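Long-range contacts in phosphoribosylamidoimidazole- succinocarboxamide synthase (Saccharomyces cerevisiae, PDB 1OBD), which catalyses the ATP-dependent joining of L-aspartate to the carboxylate of CAIR, forming SAICAR in de novo purine biosynthesis: residues K19-Y24 against L31-T36; S40-I45 against K271-N276; L117-R122 against F218-D223. One frame throughout, in Å; residues are numbered along the deposited sequence. Where two conformers were deposited one is given.

Contact 1 of 3, residues K19-Y24 against L31-T36; sequences KVRDIY and LLFVAT. With ATP (adenosine-5'-triphosphate), chain B.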
# COMPACT_ATOMS: atom_id res chain seq x y z
N LYS A 19 -8.90 0.13 -6.86
CA LYS A 19 -8.76 -1.27 -7.25
C LYS A 19 -9.29 -2.15 -6.13
O LYS A 19 -9.89 -3.20 -6.36
CB LYS A 19 -7.29 -1.63 -7.52
CG LYS A 19 -6.60 -0.94 -8.69
CD LYS A 19 -7.20 -1.34 -10.03
CE LYS A 19 -8.24 -0.31 -10.52
NZ LYS A 19 -7.68 0.79 -11.39
N VAL A 20 -9.07 -1.72 -4.92
CA VAL A 20 -9.28 -2.57 -3.77
C VAL A 20 -10.10 -1.92 -2.68
O VAL A 20 -10.79 -2.58 -1.93
CB VAL A 20 -7.93 -3.03 -3.18
CG1 VAL A 20 -8.08 -3.71 -1.83
CG2 VAL A 20 -7.16 -3.87 -4.16
N ARG A 21 -10.09 -0.61 -2.57
CA ARG A 21 -10.77 0.07 -1.48
C ARG A 21 -11.97 0.89 -1.96
O ARG A 21 -11.96 1.45 -3.04
CB ARG A 21 -9.76 0.96 -0.79
CG ARG A 21 -8.62 0.11 -0.14
CD ARG A 21 -7.71 0.87 0.84
NE ARG A 21 -7.10 2.04 0.25
CZ ARG A 21 -6.28 2.85 0.92
NH1 ARG A 21 -5.99 2.64 2.20
NH2 ARG A 21 -5.79 3.90 0.32
N ASP A 22 -13.00 0.91 -1.12
CA ASP A 22 -14.19 1.75 -1.28
C ASP A 22 -14.09 2.84 -0.24
O ASP A 22 -13.93 2.53 0.93
CB ASP A 22 -15.47 0.88 -1.10
CG ASP A 22 -15.52 -0.38 -2.03
OD1 ASP A 22 -16.44 -1.20 -1.85
OD2 ASP A 22 -14.72 -0.60 -2.96
N ILE A 23 -14.21 4.09 -0.65
CA ILE A 23 -14.06 5.25 0.22
C ILE A 23 -15.39 5.98 0.32
O ILE A 23 -15.95 6.39 -0.69
CB ILE A 23 -13.02 6.23 -0.34
CG1 ILE A 23 -11.71 5.55 -0.64
CG2 ILE A 23 -12.85 7.38 0.61
CD1 ILE A 23 -10.61 6.51 -0.89
N TYR A 24 -15.88 6.14 1.53
CA TYR A 24 -17.12 6.84 1.82
C TYR A 24 -16.88 8.13 2.62
O TYR A 24 -15.92 8.23 3.39
CB TYR A 24 -18.10 5.96 2.61
CG TYR A 24 -18.57 4.76 1.84
CD1 TYR A 24 -19.71 4.84 1.09
CD2 TYR A 24 -17.86 3.58 1.84
CE1 TYR A 24 -20.14 3.78 0.35
CE2 TYR A 24 -18.31 2.50 1.10
CZ TYR A 24 -19.45 2.60 0.36
OH TYR A 24 -19.89 1.52 -0.40
N LEU A 31 -13.54 10.54 6.53
CA LEU A 31 -13.76 9.51 5.52
C LEU A 31 -13.71 8.14 6.16
O LEU A 31 -13.15 7.96 7.25
CB LEU A 31 -12.69 9.58 4.44
CG LEU A 31 -12.60 10.90 3.68
CD1 LEU A 31 -11.35 10.88 2.73
CD2 LEU A 31 -13.87 11.16 2.88
N LEU A 32 -14.31 7.19 5.47
CA LEU A 32 -14.30 5.78 5.85
C LEU A 32 -13.64 5.00 4.72
O LEU A 32 -14.13 5.00 3.58
CB LEU A 32 -15.71 5.26 6.08
CG LEU A 32 -15.84 3.82 6.54
CD1 LEU A 32 -15.28 3.70 7.96
CD2 LEU A 32 -17.30 3.38 6.48
N PHE A 33 -12.51 4.38 5.01
CA PHE A 33 -11.75 3.59 4.03
C PHE A 33 -12.05 2.13 4.24
O PHE A 33 -11.66 1.58 5.27
CB PHE A 33 -10.24 3.78 4.22
CG PHE A 33 -9.66 5.06 3.66
CD1 PHE A 33 -8.32 5.11 3.38
CD2 PHE A 33 -10.38 6.19 3.45
CE1 PHE A 33 -7.73 6.26 2.88
CE2 PHE A 33 -9.80 7.33 2.92
CZ PHE A 33 -8.48 7.36 2.62
N VAL A 34 -12.72 1.50 3.29
CA VAL A 34 -13.11 0.11 3.40
C VAL A 34 -12.27 -0.71 2.42
O VAL A 34 -12.38 -0.58 1.22
CB VAL A 34 -14.61 -0.10 3.16
CG1 VAL A 34 -14.98 -1.55 3.47
CG2 VAL A 34 -15.49 0.88 3.90
N ALA A 35 -11.38 -1.53 2.98
CA ALA A 35 -10.54 -2.40 2.18
C ALA A 35 -11.35 -3.66 1.81
O ALA A 35 -11.71 -4.41 2.69
CB ALA A 35 -9.29 -2.80 2.95
N THR A 36 -11.59 -3.86 0.53
CA THR A 36 -12.29 -5.06 0.10
C THR A 36 -11.28 -6.19 -0.09
O THR A 36 -10.07 -6.03 0.09
CB THR A 36 -13.07 -4.83 -1.16
OG1 THR A 36 -12.19 -4.77 -2.28
CG2 THR A 36 -13.91 -3.57 -1.06
PG ATP B . -5.65 2.57 -6.22
O1G ATP B . -6.31 1.27 -5.92
O2G ATP B . -4.81 3.09 -5.04
O3G ATP B . -4.77 2.40 -7.47
PB ATP B . -7.21 4.86 -5.72
O1B ATP B . -8.26 5.61 -6.45
O2B ATP B . -6.02 5.71 -5.29
O3B ATP B . -6.80 3.64 -6.63
PA ATP B . -7.54 4.25 -2.93
O1A ATP B . -8.06 3.04 -2.29
O2A ATP B . -6.03 4.40 -2.77
O3A ATP B . -7.90 4.15 -4.47
O5' ATP B . -8.35 5.52 -2.43
C5' ATP B . -7.74 6.43 -1.55
C4' ATP B . -8.03 7.84 -2.02
O4' ATP B . -8.02 8.70 -0.91
C3' ATP B . -6.94 8.31 -2.93
O3' ATP B . -7.54 9.27 -3.80
C2' ATP B . -5.93 8.91 -1.95
O2' ATP B . -5.02 9.85 -2.44
C1' ATP B . -6.90 9.58 -0.99
N9 ATP B . -6.55 9.73 0.44
C8 ATP B . -5.74 8.86 1.12
N7 ATP B . -5.73 9.26 2.38
C5 ATP B . -6.47 10.39 2.56
C6 ATP B . -6.80 11.25 3.61
N6 ATP B . -6.57 11.02 4.90
N1 ATP B . -7.61 12.33 3.36
C2 ATP B . -8.12 12.56 2.12
N3 ATP B . -7.81 11.74 1.08
C4 ATP B . -7.00 10.68 1.30

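Contact 2 of 3, residues S40-I45 against K271-N276; sequences SAYDVI and KLNGVN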
# COMPACT_ATOMS: atom_id res chain seq x y z
N SER A 40 -5.59 -7.32 -7.61
CA SER A 40 -5.24 -6.99 -8.98
C SER A 40 -3.92 -7.61 -9.33
O SER A 40 -3.08 -7.86 -8.47
CB SER A 40 -5.26 -5.48 -9.17
OG SER A 40 -4.22 -4.87 -8.48
N ALA A 41 -3.74 -7.87 -10.61
CA ALA A 41 -2.47 -8.29 -11.16
C ALA A 41 -2.41 -7.73 -12.57
O ALA A 41 -3.41 -7.65 -13.25
CB ALA A 41 -2.34 -9.75 -11.17
N TYR A 42 -1.22 -7.32 -13.00
CA TYR A 42 -1.05 -6.71 -14.33
C TYR A 42 -2.08 -5.60 -14.59
O TYR A 42 -2.62 -5.49 -15.69
CB TYR A 42 -1.10 -7.78 -15.42
CG TYR A 42 -0.14 -8.87 -15.19
CD1 TYR A 42 1.23 -8.70 -15.48
CD2 TYR A 42 -0.54 -10.08 -14.70
CE1 TYR A 42 2.11 -9.70 -15.27
CE2 TYR A 42 0.33 -11.11 -14.49
CZ TYR A 42 1.68 -10.92 -14.77
OH TYR A 42 2.56 -11.94 -14.56
N ASP A 43 -2.32 -4.79 -13.54
CA ASP A 43 -3.17 -3.61 -13.57
C ASP A 43 -4.66 -3.85 -13.82
O ASP A 43 -5.39 -2.93 -14.21
CB ASP A 43 -2.63 -2.58 -14.58
CG ASP A 43 -2.92 -1.14 -14.16
OD1 ASP A 43 -2.96 -0.26 -15.04
OD2 ASP A 43 -3.13 -0.78 -12.97
N VAL A 44 -5.13 -5.08 -13.61
CA VAL A 44 -6.56 -5.41 -13.77
C VAL A 44 -6.99 -6.18 -12.53
O VAL A 44 -6.24 -6.96 -11.98
CB VAL A 44 -6.98 -6.27 -15.04
CG1 VAL A 44 -6.94 -5.43 -16.32
CG2 VAL A 44 -6.18 -7.54 -15.16
N ILE A 45 -8.22 -5.94 -12.14
CA ILE A 45 -8.83 -6.57 -10.99
C ILE A 45 -9.32 -7.96 -11.39
O ILE A 45 -9.90 -8.14 -12.49
CB ILE A 45 -9.95 -5.68 -10.50
CG1 ILE A 45 -9.41 -4.27 -10.12
CG2 ILE A 45 -10.59 -6.23 -9.30
CD1 ILE A 45 -10.47 -3.15 -10.03
N LYS A 271 -2.38 -17.30 -20.61
CA LYS A 271 -2.47 -16.11 -21.44
C LYS A 271 -3.54 -15.14 -21.00
O LYS A 271 -4.21 -14.48 -21.79
CB LYS A 271 -2.66 -16.51 -22.91
CG LYS A 271 -1.64 -17.54 -23.42
CD LYS A 271 -0.23 -17.12 -23.22
CE LYS A 271 0.09 -15.78 -23.87
NZ LYS A 271 1.58 -15.47 -23.73
N LEU A 272 -3.68 -15.04 -19.67
CA LEU A 272 -4.70 -14.22 -19.09
C LEU A 272 -4.15 -12.94 -18.47
O LEU A 272 -4.93 -12.15 -17.94
CB LEU A 272 -5.47 -15.04 -18.06
CG LEU A 272 -6.26 -16.22 -18.62
CD1 LEU A 272 -6.93 -16.92 -17.47
CD2 LEU A 272 -7.27 -15.74 -19.65
N ASN A 273 -2.83 -12.72 -18.55
CA ASN A 273 -2.28 -11.48 -18.02
C ASN A 273 -2.95 -10.27 -18.67
O ASN A 273 -3.05 -10.16 -19.90
CB ASN A 273 -0.78 -11.34 -18.39
CG ASN A 273 0.12 -12.43 -17.80
OD1 ASN A 273 -0.20 -13.06 -16.80
ND2 ASN A 273 1.27 -12.64 -18.43
N GLY A 274 -3.41 -9.34 -17.85
CA GLY A 274 -4.04 -8.15 -18.34
C GLY A 274 -5.50 -8.27 -18.81
O GLY A 274 -6.09 -7.28 -19.20
N VAL A 275 -6.07 -9.46 -18.72
CA VAL A 275 -7.42 -9.70 -19.18
C VAL A 275 -8.44 -9.41 -18.05
O VAL A 275 -8.23 -9.77 -16.90
CB VAL A 275 -7.55 -11.14 -19.63
CG1 VAL A 275 -8.96 -11.46 -20.07
CG2 VAL A 275 -6.59 -11.43 -20.79
N ASN A 276 -9.52 -8.74 -18.38
CA ASN A 276 -10.60 -8.42 -17.46
C ASN A 276 -11.50 -9.61 -17.26
O ASN A 276 -11.63 -10.49 -18.12
CB ASN A 276 -11.38 -7.22 -17.98
CG ASN A 276 -10.57 -5.97 -17.98
OD1 ASN A 276 -9.94 -5.62 -18.97
ND2 ASN A 276 -10.58 -5.28 -16.87
O HOH W 1 -3.92 -9.79 -15.11
O HOH W 2 -9.58 -10.12 -14.42
O HOH W 3 -11.69 -7.31 -14.35

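Contact 3 of 3, residues L117-R122 against F218-D223; sequences LEVIVR and FEFGID. With ATP (adenosine-5'-triphosphate), chain B; SO4 (sulfate ion), chain C.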
# COMPACT_ATOMS: atom_id res chain seq x y z
N LEU A 117 1.31 13.88 -4.79
CA LEU A 117 2.51 13.23 -5.17
C LEU A 117 2.48 11.78 -4.67
O LEU A 117 2.05 11.51 -3.56
CB LEU A 117 3.59 14.02 -4.50
CG LEU A 117 4.97 13.80 -4.97
CD1 LEU A 117 5.19 14.14 -6.45
CD2 LEU A 117 5.95 14.60 -4.13
N GLU A 118 2.92 10.82 -5.50
CA GLU A 118 3.14 9.46 -5.04
C GLU A 118 4.59 9.35 -4.59
O GLU A 118 5.52 9.50 -5.39
CB GLU A 118 2.80 8.43 -6.12
CG GLU A 118 1.33 8.35 -6.43
CD GLU A 118 1.02 7.36 -7.53
OE1 GLU A 118 1.91 7.11 -8.36
OE2 GLU A 118 -0.10 6.81 -7.57
N VAL A 119 4.79 9.15 -3.30
CA VAL A 119 6.12 9.20 -2.70
C VAL A 119 6.69 7.80 -2.58
O VAL A 119 6.51 7.12 -1.60
CB VAL A 119 6.14 9.96 -1.40
CG1 VAL A 119 7.55 10.03 -0.83
CG2 VAL A 119 5.53 11.35 -1.58
N ILE A 120 7.31 7.36 -3.66
CA ILE A 120 7.92 6.03 -3.70
C ILE A 120 9.33 6.15 -3.12
O ILE A 120 10.09 7.08 -3.46
CB ILE A 120 7.98 5.49 -5.14
CG1 ILE A 120 6.60 5.30 -5.72
CG2 ILE A 120 8.76 4.20 -5.18
CD1 ILE A 120 6.68 5.09 -7.23
N VAL A 121 9.68 5.21 -2.27
CA VAL A 121 11.03 5.03 -1.80
C VAL A 121 11.46 3.64 -2.25
O VAL A 121 10.74 2.65 -2.04
CB VAL A 121 11.14 5.15 -0.27
CG1 VAL A 121 12.57 4.90 0.17
CG2 VAL A 121 10.65 6.52 0.14
N ARG A 122 12.64 3.57 -2.84
CA ARG A 122 13.18 2.32 -3.30
C ARG A 122 14.40 1.96 -2.47
O ARG A 122 15.37 2.70 -2.42
CB ARG A 122 13.58 2.39 -4.76
CG ARG A 122 12.47 2.81 -5.68
CD ARG A 122 12.93 2.85 -7.12
NE ARG A 122 11.90 3.40 -7.97
CZ ARG A 122 10.93 2.70 -8.51
NH1 ARG A 122 10.89 1.37 -8.36
NH2 ARG A 122 10.03 3.33 -9.23
N PHE A 218 4.22 5.75 -0.52
CA PHE A 218 3.51 6.50 0.49
C PHE A 218 2.74 7.66 -0.13
O PHE A 218 3.13 8.20 -1.17
CB PHE A 218 4.48 7.17 1.47
CG PHE A 218 5.31 6.22 2.34
CD1 PHE A 218 4.74 5.35 3.24
CD2 PHE A 218 6.70 6.25 2.28
CE1 PHE A 218 5.54 4.52 4.03
CE2 PHE A 218 7.48 5.44 3.09
CZ PHE A 218 6.92 4.60 3.96
N GLU A 219 1.67 8.07 0.54
CA GLU A 219 1.09 9.36 0.29
C GLU A 219 1.03 10.12 1.61
O GLU A 219 0.84 9.54 2.69
CB GLU A 219 -0.29 9.26 -0.34
CG GLU A 219 -0.29 8.74 -1.77
CD GLU A 219 -1.69 8.70 -2.38
OE1 GLU A 219 -1.83 8.14 -3.48
OE2 GLU A 219 -2.64 9.20 -1.73
N PHE A 220 1.17 11.43 1.49
CA PHE A 220 1.19 12.34 2.62
C PHE A 220 0.18 13.45 2.46
O PHE A 220 -0.12 13.87 1.35
CB PHE A 220 2.59 12.96 2.80
CG PHE A 220 3.64 11.95 3.14
CD1 PHE A 220 3.80 11.51 4.43
CD2 PHE A 220 4.46 11.43 2.16
CE1 PHE A 220 4.76 10.60 4.74
CE2 PHE A 220 5.41 10.50 2.46
CZ PHE A 220 5.57 10.09 3.76
N GLY A 221 -0.31 13.95 3.59
CA GLY A 221 -1.04 15.19 3.66
C GLY A 221 -0.25 16.22 4.42
O GLY A 221 0.82 15.94 4.93
N ILE A 222 -0.80 17.42 4.50
CA ILE A 222 -0.20 18.53 5.27
C ILE A 222 -1.30 19.14 6.11
O ILE A 222 -2.38 19.47 5.59
CB ILE A 222 0.35 19.72 4.52
CG1 ILE A 222 1.13 19.35 3.29
CG2 ILE A 222 1.23 20.57 5.51
CD1 ILE A 222 1.22 20.49 2.31
N ASP A 223 -1.05 19.26 7.39
CA ASP A 223 -1.92 20.02 8.28
C ASP A 223 -1.33 21.41 8.28
O ASP A 223 -0.27 21.66 8.85
CB ASP A 223 -1.89 19.43 9.69
CG ASP A 223 -2.77 20.20 10.68
OD1 ASP A 223 -2.98 21.44 10.50
OD2 ASP A 223 -3.26 19.64 11.66
PG ATP B . -5.65 2.57 -6.22
O1G ATP B . -6.31 1.27 -5.92
O2G ATP B . -4.81 3.09 -5.04
O3G ATP B . -4.77 2.40 -7.47
PB ATP B . -7.21 4.86 -5.72
O1B ATP B . -8.26 5.61 -6.45
O2B ATP B . -6.02 5.71 -5.29
O3B ATP B . -6.80 3.64 -6.63
PA ATP B . -7.54 4.25 -2.93
O1A ATP B . -8.06 3.04 -2.29
O2A ATP B . -6.03 4.40 -2.77
O3A ATP B . -7.90 4.15 -4.47
O5' ATP B . -8.35 5.52 -2.43
C5' ATP B . -7.74 6.43 -1.55
C4' ATP B . -8.03 7.84 -2.02
O4' ATP B . -8.02 8.70 -0.91
C3' ATP B . -6.94 8.31 -2.93
O3' ATP B . -7.54 9.27 -3.80
C2' ATP B . -5.93 8.91 -1.95
O2' ATP B . -5.02 9.85 -2.44
C1' ATP B . -6.90 9.58 -0.99
N9 ATP B . -6.55 9.73 0.44
C8 ATP B . -5.74 8.86 1.12
N7 ATP B . -5.73 9.26 2.38
C5 ATP B . -6.47 10.39 2.56
C6 ATP B . -6.80 11.25 3.61
N6 ATP B . -6.57 11.02 4.90
N1 ATP B . -7.61 12.33 3.36
C2 ATP B . -8.12 12.56 2.12
N3 ATP B . -7.81 11.74 1.08
C4 ATP B . -7.00 10.68 1.30
S SO4 C . 7.79 0.13 -10.06
O1 SO4 C . 7.65 0.21 -11.50
O2 SO4 C . 9.11 -0.42 -9.79
O3 SO4 C . 7.73 1.42 -9.38
O4 SO4 C . 6.78 -0.73 -9.45
O HOH W 4 1.93 12.64 -1.00

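Contact 1 of 3, residues K19-Y24 against L31-T36
Asp22 and Val34 pair in an antiparallel beta hairpin built from strands 21-27 and 30-35, whose short segments run at 162° to each other. Together the two strands form the middle of a four-stranded antiparallel sheet that covers the bound ATP.

Main-chain hydrogen bonds set the register. Asp22 and Val34 exchange two, as do Tyr24 and Leu32, while the non-hydrogen-bonded pairs Arg21-Ala35 and Ile23-Phe33 send their side chains to the nucleotide face. Just before strand 21-27 begins and after strand 30-35 ends, Val20 O is gripped twice, by Thr36 N at 2.9 Å and by Thr36 OG1 at 2.6 Å, the donors arriving from opposite faces of the carbonyl plane. A chi1 of 75° places OG1 between the backbone N and the carbonyl carbon, within reach of that oxygen.

Side-chain packing differs on the two faces. On the ATP side Ile23 lies alongside Phe33, pointing the same way, with its CG2 3.8 Å from Phe33 CE2. On the far side the edge of the Tyr24 ring meets Val34 CG2, and Asp22 lies across the Thr36 methyl. The hydroxyl of Tyr24 and OD1 of Asp22 both bond to Thr6, and OD2 of Asp22 forms a salt bridge with Arg38.

Aromatic and polar contacts meet at the nucleotide. Phe33 CD1 sits over one face of the Arg21 guanidinium, near its rim, the two planes being 73° apart. Phe33 CZ approaches ATP N7 to 3.4 Å. Lys19 N, in the loop before the strand, donates to ATP O1G on the gamma phosphate at 3.0 Å. Arg21, also salt-bridged to Asp233, bends at chi3 and grips the alpha phosphate with two bonds: NE to ATP O1A at 2.9 Å and NH2 to ATP O2A at 3.1 Å.

Contact 2 of 3, residues S40-I45 against K271-N276
Tyr42 meets Asn273 and Gly274 where the tip of a tight hairpin, a type I' turn from Ala41 to Val44, rests on the loop after helix 261-269. The closer packing lies at two side chains. Asn273 reaches over one face of the Tyr42 ring: its CB stands 4.0 Å from the ring centroid and 14° off the normal, a CH-pi contact, and the amide is tilted 34° from the ring plane. Asn273 OD1 comes within 3.1 Å of Tyr42 CE2, yet its hydrogen-bond partner is Thr268. Val44 pushes both methyls against backbone, CG1 to Gly274 O and CG2 to Val275 O, each at 3.5 Å.

No direct hydrogen bond crosses the interface; the looser side is bridged by water. One water donates to Ala41 O and accepts from Gly274 N at 2.8 Å, and a second donates to both Ile45 O and Val275 O. A third, also bound to Ile45 O, reaches Asn276 ND2 only weakly.

Gly274 takes the third position of a type II turn from Leu272 to Val275; at its phi of 78° a CB would jam against the preceding carbonyl O. Two surface turns thus pack together: a beta hairpin with a two-residue type I' loop against the loop following a Schellman-capped helix.

Contact 3 of 3, residues L117-R122 against F218-D223
Val119 and Phe218 form the one bridge between these segments, an antiparallel hydrogen-bonded pair, and the short strand segments run at 137° to each other. The two bonds of the pair differ in approach although both measure 2.9 Å: Val119 N points almost straight down the carbonyl of Phe218, whereas Phe218 N reaches Val119 O from 43° above the carbonyl plane. Toward Leu117 and Phe220 the backbones part, and a water lies 2.8 Å from Leu117 O and accepts from Phe220 N; on the other side Val121 bonds to Thr216.

On one face of the sheet the side chains are apolar. Val119 lies at the edge of the Phe220 ring, crossing it at about a right angle, with CG2 3.9 Å from Phe220 CD2. The other aromatic, Phe218, turns its own ring edge to Val121 CG2, a looser touch at 4.5 Å. Ala195 of helix 185-208 covers both valines, and Leu231 of strand 228-245 packs on the two phenylalanines.

Glu118 and Glu219 lie away from this apolar face. Glu219, its CG anti to the carbonyl carbon (chi1 -69°) and its chain extended beyond, accepts a hydrogen bond at OE2 from ATP O2' at 2.6 Å. Glu118, bonded to Ser162 through OE1, brings its OE2 to 4.6 Å from Glu219 OE1. Farther along its strand, Arg122 holds a sulfate, probably from the crystallisation liquor: NH1 donates to O2 and NH2 to O3, with Ser128 and Arg242 as further ligands.

Thus the central strands of the mixed sheet combine an apolar face under a helix with a Glu219 carboxylate at the nucleotide. The two nearby carboxylates probably raise the negative potential there, which would suit the magnesium ion about 4 Å from the Glu219 side chain.

Overall arrangement
From the N terminus, contact 1 closes first, a short hairpin loop in the four-stranded sheet. The chain then passes directly from strand 30-35 into the small hairpin 40-45, which opens contact 2; that loop closes some 225 residues later, after helix 261-269. Contact 3 is nested inside it, joining strands 113-122 and 211-223 of the mixed sheet, whereas contact 1 precedes both in series. Contacts 1 and 2 touch, Lys19 CE lying 3.6 Å from Ile45 CD1. Contacts 1 and 3 stay about 6 Å apart at their nearest atoms, yet both bind ATP, so the nucleotide joins the two sheets. Contact 2 attaches the C-terminal helical region at the periphery.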